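Local coordinates for abhydrolase domain-containing protein (Exiguobacterium antarcticum, PDB 5H3H), which probably hydrolyses esters as an alpha/beta-hydrolase-fold esterase with possible perhydrolase activity, and binds peracetic acid in its pocket, at residues B[254-257]-B[258-261]. Numbering follows the deposited sequence.
Sequences EREK and FTET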
# COMPACT_ATOMS: atom_id res chain seq x y z
N GLU B 254 28.95 -12.58 -14.20
CA GLU B 254 29.27 -13.39 -13.00
C GLU B 254 28.13 -14.33 -12.72
O GLU B 254 27.55 -14.38 -11.65
CB GLU B 254 29.58 -12.52 -11.74
CG GLU B 254 30.96 -11.80 -11.77
CD GLU B 254 31.26 -10.86 -10.57
OE1 GLU B 254 31.11 -9.59 -10.71
OE2 GLU B 254 31.64 -11.36 -9.49
N ARG B 255 27.82 -15.11 -13.74
CA ARG B 255 26.72 -16.02 -13.71
C ARG B 255 26.60 -16.82 -12.42
O ARG B 255 25.55 -16.81 -11.78
CB ARG B 255 26.77 -16.98 -14.89
CG ARG B 255 25.41 -17.68 -15.03
CD ARG B 255 25.37 -19.15 -15.39
NE ARG B 255 26.35 -19.98 -14.69
CZ ARG B 255 27.54 -20.25 -15.20
NH1 ARG B 255 27.88 -19.73 -16.37
NH2 ARG B 255 28.40 -20.99 -14.52
N GLU B 256 27.65 -17.55 -12.09
CA GLU B 256 27.66 -18.41 -10.91
C GLU B 256 27.45 -17.66 -9.60
O GLU B 256 26.59 -18.07 -8.76
CB GLU B 256 28.96 -19.21 -10.88
CG GLU B 256 28.84 -20.52 -10.11
CD GLU B 256 28.34 -21.66 -10.98
OE1 GLU B 256 27.59 -21.40 -11.96
OE2 GLU B 256 28.68 -22.83 -10.69
N LYS B 257 28.16 -16.55 -9.43
CA LYS B 257 28.00 -15.75 -8.21
C LYS B 257 26.58 -15.12 -8.12
O LYS B 257 25.89 -15.14 -7.07
CB LYS B 257 29.07 -14.67 -8.14
CG LYS B 257 29.09 -13.96 -6.79
CD LYS B 257 30.02 -12.76 -6.84
CE LYS B 257 29.75 -11.83 -5.69
NZ LYS B 257 30.65 -10.64 -5.74
N PHE B 258 26.12 -14.60 -9.24
CA PHE B 258 24.78 -14.01 -9.27
C PHE B 258 23.75 -15.07 -8.89
O PHE B 258 22.95 -14.84 -7.98
CB PHE B 258 24.48 -13.40 -10.65
CG PHE B 258 23.16 -12.68 -10.71
CD1 PHE B 258 23.05 -11.38 -10.30
CD2 PHE B 258 22.03 -13.32 -11.15
CE1 PHE B 258 21.84 -10.71 -10.32
CE2 PHE B 258 20.84 -12.65 -11.19
CZ PHE B 258 20.73 -11.35 -10.77
N THR B 259 23.78 -16.23 -9.57
CA THR B 259 22.83 -17.32 -9.28
C THR B 259 22.92 -17.83 -7.85
O THR B 259 21.94 -17.98 -7.18
CB THR B 259 22.92 -18.52 -10.31
OG1 THR B 259 24.27 -18.98 -10.46
CG2 THR B 259 22.55 -18.10 -11.60
N GLU B 260 24.10 -18.08 -7.35
CA GLU B 260 24.17 -18.69 -6.05
C GLU B 260 23.91 -17.68 -4.89
O GLU B 260 23.35 -18.06 -3.91
CB GLU B 260 25.46 -19.50 -5.93
CG GLU B 260 25.55 -20.67 -6.94
CD GLU B 260 24.47 -21.76 -6.78
OE1 GLU B 260 24.01 -22.29 -7.82
OE2 GLU B 260 24.09 -22.13 -5.65
N THR B 261 24.19 -16.38 -5.07
CA THR B 261 23.69 -15.33 -4.18
C THR B 261 22.14 -15.23 -4.16
O THR B 261 21.51 -15.01 -3.11
CB THR B 261 24.26 -13.95 -4.63
OG1 THR B 261 25.69 -14.01 -4.70
CG2 THR B 261 23.89 -12.84 -3.68
O HOH W 1 25.03 -21.69 -10.95
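The first turns of the C-terminal helix 255-267 of the alpha/beta hydrolase fold, with E254 at the N-cap position, are defined by four successive i to i+4 bonds. The first, F258 N to E254 O at 2.8 Å, is nearly straight (N-H...O angle 170°); T259, E260 and T261 continue the ladder. K257 O accepts two bonds, from T261 N at 2.9 Å and from T261 OG1 at 2.6 Å, and the donors reach it from opposite faces of the carbonyl plane. OG1 arrives there because it stands anti to the carbonyl carbon of T261 (chi1 -55°). A valine here would probably cost K257 O its hydroxyl donor, with only the T261 amide left of this pair. T259 OG1 lies 2.8 Å from R255 O and 3.0 Å from E256 O, either of which could take its proton, while a water donates to it at 2.9 Å. On the outer side, R255 NH2 meets E256 OE1 at 2.7 Å in a salt bridge, with OE1 in the guanidinium plane and NH2 above the plane of the carboxylate. E260 is paired with R43 of helix 38-46, whose Q40 touches F258 and T259; T261 packs on strands 211-217 and 239-243, and K257 NZ bonds V242 O of the latter.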